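Side-chain contacts in cortical-lytic enzyme (Bacillus cereus, PDB 4S3J), which degrades spore cortex peptidoglycan during germination, acting as an N-acetylglucosaminidase, probably on partially degraded material: residues 107-112 and 127-132; 403-408 and 419-424; 12-17 and 26-31. All coordinates share one frame; numbering follows the deposited sequence.

Contact 1 of 3, residues 107-112 and 127-132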
loop_
_atom_site.group_PDB
_atom_site.type_symbol
_atom_site.label_atom_id
_atom_site.label_comp_id
_atom_site.label_asym_id
_atom_site.label_seq_id
_atom_site.Cartn_x
_atom_site.Cartn_y
_atom_site.Cartn_z
ATOM N N SER A 107 1.414 -8.015 5.733
ATOM C CA SER A 107 1.462 -7.277 4.477
ATOM C C SER A 107 0.677 -8.027 3.418
ATOM O O SER A 107 0.751 -9.244 3.349
ATOM C CB SER A 107 2.917 -7.088 4.034
ATOM O OG SER A 107 3.543 -8.352 3.917
ATOM N N ILE A 108 -0.043 -7.283 2.579
ATOM C CA ILE A 108 -0.753 -7.821 1.434
ATOM C C ILE A 108 -0.306 -7.070 0.199
ATOM O O ILE A 108 -0.022 -5.879 0.295
ATOM C CB ILE A 108 -2.279 -7.658 1.546
ATOM C CG1 ILE A 108 -2.793 -8.282 2.848
ATOM C CG2 ILE A 108 -2.975 -8.240 0.307
ATOM C CD1 ILE A 108 -4.172 -7.800 3.199
ATOM N N ALA A 109 -0.206 -7.746 -0.937
ATOM C CA ALA A 109 -0.109 -7.043 -2.219
ATOM C C ALA A 109 -1.066 -7.642 -3.239
ATOM O O ALA A 109 -1.203 -8.859 -3.332
ATOM C CB ALA A 109 1.298 -7.079 -2.759
ATOM N N TYR A 110 -1.699 -6.771 -4.022
ATOM C CA TYR A 110 -2.621 -7.164 -5.068
ATOM C C TYR A 110 -1.927 -7.257 -6.411
ATOM O O TYR A 110 -1.057 -6.446 -6.714
ATOM C CB TYR A 110 -3.782 -6.160 -5.165
ATOM C CG TYR A 110 -4.831 -6.358 -4.087
ATOM C CD1 TYR A 110 -4.636 -5.901 -2.793
ATOM C CD2 TYR A 110 -6.017 -7.038 -4.372
ATOM C CE1 TYR A 110 -5.599 -6.102 -1.803
ATOM C CE2 TYR A 110 -6.980 -7.243 -3.379
ATOM C CZ TYR A 110 -6.760 -6.767 -2.095
ATOM O OH TYR A 110 -7.682 -6.962 -1.070
ATOM N N LEU A 111 -2.342 -8.235 -7.216
ATOM C CA LEU A 111 -1.874 -8.440 -8.584
ATOM C C LEU A 111 -3.069 -8.346 -9.498
ATOM O O LEU A 111 -4.040 -9.076 -9.292
ATOM C CB LEU A 111 -1.209 -9.816 -8.736
ATOM C CG LEU A 111 -0.833 -10.304 -10.132
ATOM C CD1 LEU A 111 0.305 -9.455 -10.694
ATOM C CD2 LEU A 111 -0.451 -11.784 -10.146
ATOM N N GLN A 112 -3.013 -7.472 -10.497
ATOM C CA GLN A 112 -4.119 -7.288 -11.424
ATOM C C GLN A 112 -3.596 -7.191 -12.841
ATOM O O GLN A 112 -3.327 -6.091 -13.311
ATOM C CB GLN A 112 -4.912 -6.024 -11.084
ATOM C CG GLN A 112 -6.103 -5.812 -12.015
ATOM C CD GLN A 112 -6.638 -4.392 -12.001
ATOM O OE1 GLN A 112 -5.880 -3.419 -12.033
ATOM N NE2 GLN A 112 -7.959 -4.269 -11.935
ATOM N N ARG A 127 7.227 -12.398 -8.223
ATOM C CA ARG A 127 8.248 -13.209 -7.570
ATOM C C ARG A 127 9.179 -12.362 -6.702
ATOM O O ARG A 127 9.617 -12.821 -5.635
ATOM C CB ARG A 127 9.068 -13.979 -8.602
ATOM C CG ARG A 127 8.292 -15.044 -9.323
ATOM C CD ARG A 127 9.205 -16.000 -10.072
ATOM N NE ARG A 127 8.435 -17.076 -10.691
ATOM C CZ ARG A 127 8.093 -17.125 -11.977
ATOM N NH1 ARG A 127 8.444 -16.155 -12.815
ATOM N NH2 ARG A 127 7.385 -18.153 -12.428
ATOM N N ALA A 128 9.506 -11.162 -7.172
ATOM C CA ALA A 128 10.422 -10.293 -6.443
ATOM C C ALA A 128 9.803 -9.820 -5.130
ATOM O O ALA A 128 10.490 -9.694 -4.121
ATOM C CB ALA A 128 10.814 -9.088 -7.292
ATOM N N ILE A 129 8.495 -9.590 -5.147
ATOM C CA ILE A 129 7.794 -9.012 -4.001
ATOM C C ILE A 129 7.329 -10.083 -3.009
ATOM O O ILE A 129 7.251 -9.828 -1.819
ATOM C CB ILE A 129 6.610 -8.147 -4.498
ATOM C CG1 ILE A 129 7.184 -6.845 -5.082
ATOM C CG2 ILE A 129 5.615 -7.847 -3.376
ATOM C CD1 ILE A 129 6.166 -5.943 -5.774
ATOM N N ASN A 130 7.056 -11.283 -3.506
ATOM C CA ASN A 130 6.490 -12.355 -2.672
ATOM C C ASN A 130 7.183 -12.605 -1.316
ATOM O O ASN A 130 6.506 -12.883 -0.316
ATOM C CB ASN A 130 6.474 -13.672 -3.461
ATOM C CG ASN A 130 5.588 -14.719 -2.817
ATOM O OD1 ASN A 130 4.448 -14.439 -2.444
ATOM N ND2 ASN A 130 6.128 -15.918 -2.636
ATOM N N PRO A 131 8.523 -12.547 -1.264
ATOM C CA PRO A 131 9.176 -12.779 0.031
ATOM C C PRO A 131 8.762 -11.777 1.112
ATOM O O PRO A 131 8.819 -12.104 2.296
ATOM C CB PRO A 131 10.662 -12.623 -0.298
ATOM C CG PRO A 131 10.778 -12.861 -1.728
ATOM C CD PRO A 131 9.503 -12.386 -2.350
ATOM N N PHE A 132 8.314 -10.593 0.695
ATOM C CA PHE A 132 7.921 -9.525 1.607
ATOM C C PHE A 132 6.444 -9.585 2.024
ATOM O O PHE A 132 5.973 -8.676 2.722
ATOM C CB PHE A 132 8.171 -8.140 0.966
ATOM C CG PHE A 132 9.587 -7.879 0.546
ATOM C CD1 PHE A 132 10.030 -8.210 -0.726
ATOM C CD2 PHE A 132 10.457 -7.246 1.415
ATOM C CE1 PHE A 132 11.328 -7.943 -1.110
ATOM C CE2 PHE A 132 11.757 -6.978 1.034
ATOM C CZ PHE A 132 12.191 -7.331 -0.230
#

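Contact 2 of 3, residues 403-408 and 419-424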
loop_
_atom_site.group_PDB
_atom_site.type_symbol
_atom_site.label_atom_id
_atom_site.label_comp_id
_atom_site.label_asym_id
_atom_site.label_seq_id
_atom_site.Cartn_x
_atom_site.Cartn_y
_atom_site.Cartn_z
ATOM N N GLY A 403 -3.191 -3.679 12.252
ATOM C CA GLY A 403 -2.635 -4.973 11.911
ATOM C C GLY A 403 -1.631 -5.011 10.781
ATOM O O GLY A 403 -0.693 -5.811 10.801
ATOM N N GLY A 404 -1.828 -4.180 9.766
ATOM C CA GLY A 404 -0.999 -4.319 8.596
ATOM C C GLY A 404 -1.264 -3.315 7.504
ATOM O O GLY A 404 -1.896 -2.283 7.719
ATOM N N ILE A 405 -0.726 -3.629 6.330
ATOM C CA ILE A 405 -0.752 -2.741 5.179
ATOM C C ILE A 405 -1.061 -3.576 3.928
ATOM O O ILE A 405 -0.601 -4.709 3.793
ATOM C CB ILE A 405 0.605 -1.976 5.050
ATOM C CG1 ILE A 405 0.588 -0.975 3.895
ATOM C CG2 ILE A 405 1.753 -2.939 4.886
ATOM C CD1 ILE A 405 1.764 -0.024 3.948
ATOM N N SER A 406 -1.859 -3.013 3.022
ATOM C CA SER A 406 -2.261 -3.683 1.803
ATOM C C SER A 406 -1.930 -2.823 0.594
ATOM O O SER A 406 -2.460 -1.732 0.445
ATOM C CB SER A 406 -3.766 -3.994 1.857
ATOM O OG SER A 406 -4.217 -4.622 0.676
ATOM N N TYR A 407 -1.064 -3.336 -0.269
ATOM C CA TYR A 407 -0.538 -2.557 -1.390
ATOM C C TYR A 407 -1.289 -2.775 -2.704
ATOM O O TYR A 407 -1.444 -3.910 -3.151
ATOM C CB TYR A 407 0.908 -2.917 -1.603
ATOM C CG TYR A 407 1.870 -2.441 -0.543
ATOM C CD1 TYR A 407 2.288 -1.103 -0.499
ATOM C CD2 TYR A 407 2.403 -3.313 0.386
ATOM C CE1 TYR A 407 3.208 -0.668 0.455
ATOM C CE2 TYR A 407 3.336 -2.883 1.350
ATOM C CZ TYR A 407 3.728 -1.561 1.379
ATOM O OH TYR A 407 4.666 -1.093 2.294
ATOM N N TRP A 408 -1.696 -1.675 -3.343
ATOM C CA TRP A 408 -2.224 -1.681 -4.710
ATOM C C TRP A 408 -1.228 -0.913 -5.592
ATOM O O TRP A 408 -1.133 0.317 -5.466
ATOM C CB TRP A 408 -3.599 -1.017 -4.800
ATOM C CG TRP A 408 -4.221 -1.216 -6.163
ATOM C CD1 TRP A 408 -4.002 -0.473 -7.284
ATOM C CD2 TRP A 408 -5.130 -2.247 -6.543
ATOM N NE1 TRP A 408 -4.734 -0.970 -8.340
ATOM C CE2 TRP A 408 -5.425 -2.066 -7.908
ATOM C CE3 TRP A 408 -5.719 -3.315 -5.864
ATOM C CZ2 TRP A 408 -6.290 -2.902 -8.608
ATOM C CZ3 TRP A 408 -6.576 -4.146 -6.565
ATOM C CH2 TRP A 408 -6.847 -3.935 -7.919
ATOM N N ARG A 419 12.283 -2.582 0.854
ATOM C CA ARG A 419 13.404 -2.591 1.784
ATOM C C ARG A 419 13.016 -1.921 3.103
ATOM O O ARG A 419 13.360 -2.414 4.169
ATOM C CB ARG A 419 14.629 -1.913 1.176
ATOM C CG ARG A 419 15.793 -1.823 2.165
ATOM C CD ARG A 419 16.311 -3.209 2.547
ATOM N NE ARG A 419 17.415 -3.150 3.504
ATOM C CZ ARG A 419 18.698 -3.022 3.169
ATOM N NH1 ARG A 419 19.053 -2.899 1.892
ATOM N NH2 ARG A 419 19.627 -2.982 4.117
ATOM N N LEU A 420 12.318 -0.793 3.048
ATOM C CA LEU A 420 11.928 -0.115 4.274
ATOM C C LEU A 420 10.918 -0.939 5.070
ATOM O O LEU A 420 10.899 -0.888 6.292
ATOM C CB LEU A 420 11.378 1.275 3.969
ATOM C CG LEU A 420 12.436 2.301 3.555
ATOM C CD1 LEU A 420 11.734 3.541 3.042
ATOM C CD2 LEU A 420 13.375 2.615 4.695
ATOM N N LEU A 421 10.069 -1.703 4.379
ATOM C CA LEU A 421 9.107 -2.544 5.073
ATOM C C LEU A 421 9.837 -3.517 6.005
ATOM O O LEU A 421 9.450 -3.663 7.180
ATOM C CB LEU A 421 8.240 -3.315 4.066
ATOM C CG LEU A 421 7.110 -4.152 4.678
ATOM C CD1 LEU A 421 5.999 -3.276 5.292
ATOM C CD2 LEU A 421 6.549 -5.083 3.634
ATOM N N VAL A 422 10.863 -4.192 5.485
ATOM C CA VAL A 422 11.619 -5.168 6.291
ATOM C C VAL A 422 12.555 -4.507 7.308
ATOM O O VAL A 422 12.883 -5.121 8.338
ATOM C CB VAL A 422 12.461 -6.140 5.419
ATOM C CG1 VAL A 422 11.570 -6.935 4.515
ATOM C CG2 VAL A 422 13.490 -5.425 4.613
ATOM N N GLU A 423 12.977 -3.268 7.059
ATOM C CA GLU A 423 13.784 -2.552 8.041
ATOM C C GLU A 423 12.935 -2.145 9.239
ATOM O O GLU A 423 13.387 -2.179 10.384
ATOM C CB GLU A 423 14.411 -1.305 7.421
ATOM C CG GLU A 423 15.530 -1.601 6.438
ATOM C CD GLU A 423 16.777 -2.186 7.095
ATOM O OE1 GLU A 423 17.150 -1.752 8.213
ATOM O OE2 GLU A 423 17.378 -3.089 6.490
ATOM N N ASN A 424 11.674 -1.826 8.972
ATOM C CA ASN A 424 10.791 -1.284 10.006
ATOM C C ASN A 424 10.101 -2.308 10.867
ATOM O O ASN A 424 9.806 -2.032 12.019
ATOM C CB ASN A 424 9.705 -0.422 9.361
ATOM C CG ASN A 424 10.121 1.021 9.203
ATOM O OD1 ASN A 424 9.837 1.856 10.057
ATOM N ND2 ASN A 424 10.778 1.337 8.087
#

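Contact 3 of 3, residues 12-17 and 26-31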
loop_
_atom_site.group_PDB
_atom_site.type_symbol
_atom_site.label_atom_id
_atom_site.label_comp_id
_atom_site.label_asym_id
_atom_site.label_seq_id
_atom_site.Cartn_x
_atom_site.Cartn_y
_atom_site.Cartn_z
ATOM N N ASP A 12 24.794 16.298 -6.013
ATOM C CA ASP A 12 24.976 14.903 -5.586
ATOM C C ASP A 12 24.978 13.914 -6.751
ATOM O O ASP A 12 24.201 14.044 -7.711
ATOM C CB ASP A 12 23.853 14.460 -4.653
ATOM C CG ASP A 12 23.914 15.042 -3.255
ATOM O OD1 ASP A 12 24.952 15.589 -2.822
ATOM O OD2 ASP A 12 22.875 14.906 -2.545
ATOM N N SER A 13 25.839 12.913 -6.643
ATOM C CA SER A 13 25.822 11.727 -7.501
ATOM C C SER A 13 25.909 10.478 -6.625
ATOM O O SER A 13 26.162 10.575 -5.425
ATOM C CB SER A 13 26.980 11.769 -8.487
ATOM O OG SER A 13 28.235 11.689 -7.811
ATOM N N VAL A 14 25.682 9.297 -7.195
ATOM C CA VAL A 14 25.889 8.078 -6.408
ATOM C C VAL A 14 27.333 8.016 -5.912
ATOM O O VAL A 14 27.589 7.471 -4.851
ATOM C CB VAL A 14 25.521 6.791 -7.186
ATOM C CG1 VAL A 14 24.019 6.817 -7.533
ATOM C CG2 VAL A 14 26.353 6.605 -8.422
ATOM N N TYR A 15 28.267 8.555 -6.696
ATOM C CA TYR A 15 29.678 8.551 -6.324
ATOM C C TYR A 15 29.952 9.493 -5.150
ATOM O O TYR A 15 30.594 9.105 -4.158
ATOM C CB TYR A 15 30.505 8.962 -7.541
ATOM C CG TYR A 15 30.361 7.991 -8.696
ATOM C CD1 TYR A 15 31.076 6.793 -8.745
ATOM C CD2 TYR A 15 29.439 8.235 -9.703
ATOM C CE1 TYR A 15 30.902 5.903 -9.788
ATOM C CE2 TYR A 15 29.249 7.359 -10.730
ATOM C CZ TYR A 15 29.974 6.193 -10.780
ATOM O OH TYR A 15 29.773 5.329 -11.832
ATOM N N SER A 16 29.430 10.720 -5.233
ATOM C CA SER A 16 29.684 11.681 -4.174
ATOM C C SER A 16 28.979 11.272 -2.884
ATOM O O SER A 16 29.553 11.431 -1.802
ATOM C CB SER A 16 29.310 13.108 -4.608
ATOM O OG SER A 16 27.912 13.314 -4.755
ATOM N N LEU A 17 27.764 10.711 -2.976
ATOM C CA LEU A 17 27.059 10.252 -1.794
ATOM C C LEU A 17 27.750 9.072 -1.149
ATOM O O LEU A 17 27.849 9.013 0.063
ATOM C CB LEU A 17 25.609 9.889 -2.137
ATOM C CG LEU A 17 24.707 11.086 -2.385
ATOM C CD1 LEU A 17 23.376 10.607 -2.935
ATOM C CD2 LEU A 17 24.496 11.923 -1.140
ATOM N N ASP A 26 27.856 1.109 -5.882
ATOM C CA ASP A 26 27.102 -0.060 -6.307
ATOM C C ASP A 26 25.949 -0.333 -5.338
ATOM O O ASP A 26 24.861 -0.687 -5.759
ATOM C CB ASP A 26 28.020 -1.284 -6.390
ATOM C CG ASP A 26 28.871 -1.308 -7.657
ATOM O OD1 ASP A 26 28.641 -0.491 -8.575
ATOM O OD2 ASP A 26 29.776 -2.165 -7.731
ATOM N N GLU A 27 26.195 -0.144 -4.045
ATOM C CA GLU A 27 25.168 -0.371 -3.030
ATOM C C GLU A 27 24.001 0.606 -3.156
ATOM O O GLU A 27 22.837 0.218 -3.079
ATOM C CB GLU A 27 25.801 -0.254 -1.652
ATOM C CG GLU A 27 24.965 -0.762 -0.511
ATOM C CD GLU A 27 25.817 -1.072 0.703
ATOM O OE1 GLU A 27 26.741 -1.903 0.578
ATOM O OE2 GLU A 27 25.574 -0.478 1.772
ATOM N N ILE A 28 24.316 1.882 -3.372
ATOM C CA ILE A 28 23.279 2.893 -3.566
ATOM C C ILE A 28 22.442 2.598 -4.818
ATOM O O ILE A 28 21.209 2.701 -4.807
ATOM C CB ILE A 28 23.896 4.284 -3.659
ATOM C CG1 ILE A 28 24.569 4.635 -2.321
ATOM C CG2 ILE A 28 22.834 5.341 -4.025
ATOM C CD1 ILE A 28 25.295 5.971 -2.302
ATOM N N VAL A 29 23.112 2.213 -5.900
ATOM C CA VAL A 29 22.414 1.892 -7.133
ATOM C C VAL A 29 21.479 0.687 -6.902
ATOM O O VAL A 29 20.317 0.727 -7.290
ATOM C CB VAL A 29 23.413 1.586 -8.284
ATOM C CG1 VAL A 29 22.708 0.957 -9.462
ATOM C CG2 VAL A 29 24.142 2.861 -8.721
ATOM N N LYS A 30 21.980 -0.362 -6.252
ATOM C CA LYS A 30 21.184 -1.574 -6.070
ATOM C C LYS A 30 19.992 -1.323 -5.160
ATOM O O LYS A 30 18.870 -1.698 -5.501
ATOM C CB LYS A 30 22.037 -2.713 -5.497
ATOM C CG LYS A 30 21.258 -4.041 -5.375
ATOM C CD LYS A 30 21.984 -5.110 -4.562
ATOM C CE LYS A 30 23.060 -5.818 -5.375
ATOM N NZ LYS A 30 22.471 -6.747 -6.393
ATOM N N ASP A 31 20.235 -0.705 -4.008
ATOM C CA ASP A 31 19.180 -0.490 -3.020
ATOM C C ASP A 31 18.053 0.393 -3.520
ATOM O O ASP A 31 16.928 0.307 -3.024
ATOM C CB ASP A 31 19.745 0.126 -1.743
ATOM C CG ASP A 31 20.664 -0.813 -0.989
ATOM O OD1 ASP A 31 20.639 -2.031 -1.267
ATOM O OD2 ASP A 31 21.377 -0.335 -0.085
#

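Contact 1 of 3, residues 107-112 and 127-132
S107 donates from OG to the carbonyl oxygen of F132, and the two atoms are 2.7 Å apart. S107 OG lies in the carbonyl plane of F132, on a lone pair of F132 O, with a C=O...donor angle of 132°. Further along the strand, the methyl of A109 meets a branch of I129. CB of A109 and CG2 of I129 are 4.4 Å apart, a light apolar touch. The OG of S107 sits between its own backbone N and carbonyl carbon (chi1 57°), and this turns it to F132.

The acceptor is placed by a short 3-10 segment, 130-132, where F132 N bonds to I129 O at 2.8 Å. The F132 ring leads away from the strand, with A128 O and I129 O at its edge, in plane. Around this first shell, I410 packs on both A109 and I129, and N130 OD1 is held by T167 OG1. S107 also pairs through its backbone with T134 and Y135 of the chain that follows. The contact belongs to the beta-alpha-beta unit of strand 104-111, helix 120-129 and strand 135-143 in the TIM barrel. The directed bond ties the F132 carbonyl to the strand, and A109 and I129 add a slight apolar contact.

Contact 2 of 3, residues 403-408 and 419-424
The ring of Y407 carries I405 CG1 on one face, 4.1 Å above the plane and offset toward the rim, while its hydroxyl end reaches L421. Y407 OH and L421 CD1 are 3.9 Å apart, a plain van der Waals touch. The ring of W418 also meets that of Y407, with the planes inclined to each other. This is a strand-to-helix contact of the TIM barrel of glycosyl hydrolase family 18. Strand 404-408 lies between strands 104-111 and 318-330, and helix 415-424 packs against it from outside.

In L421, CG is anti to the backbone N (chi1 -175°), and chi2 of 69° then sets CD1 against the strand. The same methyl meets I405, with 4.3 Å between I405 CG2 and L421 CD1. One leucine branch therefore serves both strand residues. The Y407 and L421 side chains run past one another in opposite senses. F394 of helix 387-400 also packs on Y407 and L421. I405, Y407 and L421 are all buried. The Y407 hydroxyl has a weak hydrogen bond to N417 OD1, a polar partner within this apolar setting.

The helix also braces itself. In a salt bridge, R419 grips one carboxylate oxygen of E423 side-on with two nitrogens, and that oxygen lies in the guanidinium plane. The straighter bond is R419 NE to E423 OE2, 3.0 Å with an N-H...acceptor angle of 161°. Further on, L420 O accepts twice from N424: backbone N and side-chain ND2, each 2.9 Å from that oxygen, approach it from opposite faces of the carbonyl plane.

Contact 3 of 3, residues 12-17 and 26-31
V14 and L17 of helix 14-21 face I28 and V29 of helix 25-31 in the paired helices of the first LysM domain. I28 has the largest share of the contact, through two branches. I28 CG2 lies 4.0 Å from V14 CG1, and the two side chains run past each other in opposite directions. The CD1 of I28 extends to the first helix. There I28 CD1 rests 3.9 Å from L17 CB and 3.7 Å from V14 O, so a methyl packs on the main chain as well as on side chains. The extended I28 chain (chi2 177°) carries CD1 that far.

V29, the next residue, adds a second touch. V29 CG2 stands 4.1 Å from V14 CG1, and here the side chains lie at a slant to each other. V14 CG1 is thus shared by I28 and V29, which hold it from two neighbouring positions of one helix.

In the LysM fold the two helices follow a first strand and lie on a two-stranded antiparallel sheet, here 3-7 with 45-49. L17 also touches L46 of that sheet, and L34 packs on both V14 and V29. V14, L17 and I28 are buried, so the contact forms part of the small apolar core of the domain. Modules of this family generally bind polysaccharides containing N-acetylglucosamine, such as peptidoglycan.

The start of the first helix is fixed by a capping box formed by S13, the N-cap residue, and S16 in the first turn. S16 N donates to S13 OG at 3.0 Å, with an N-H...acceptor angle of 164°. In return S13 N donates to S16 OG at 2.8 Å, nearly straight at 171°. The two serines thereby bind each other's backbone N-H at the helix N terminus, and L17 N follows with a 2.9 Å bond to S13 O.

Overall arrangement
From the N terminus, contact 3 comes first. It closes the short turn between helices 14-21 and 25-31 in the first LysM domain. Contact 1 follows and closes the link from strand 104-111 to helix 120-129 of the barrel. Contact 2 comes last, tying strand 404-408 to helix 415-424. The three are in series, and none nests in or crosses another. Contacts 1 and 2 nevertheless meet, because their strands are parallel neighbours, and F132 packs on V422. This brings the first and last parts of the barrel together. Contact 3 lies about 24 Å from contact 2, centre to centre, yet D31 forms a long, weak ion pair with R419.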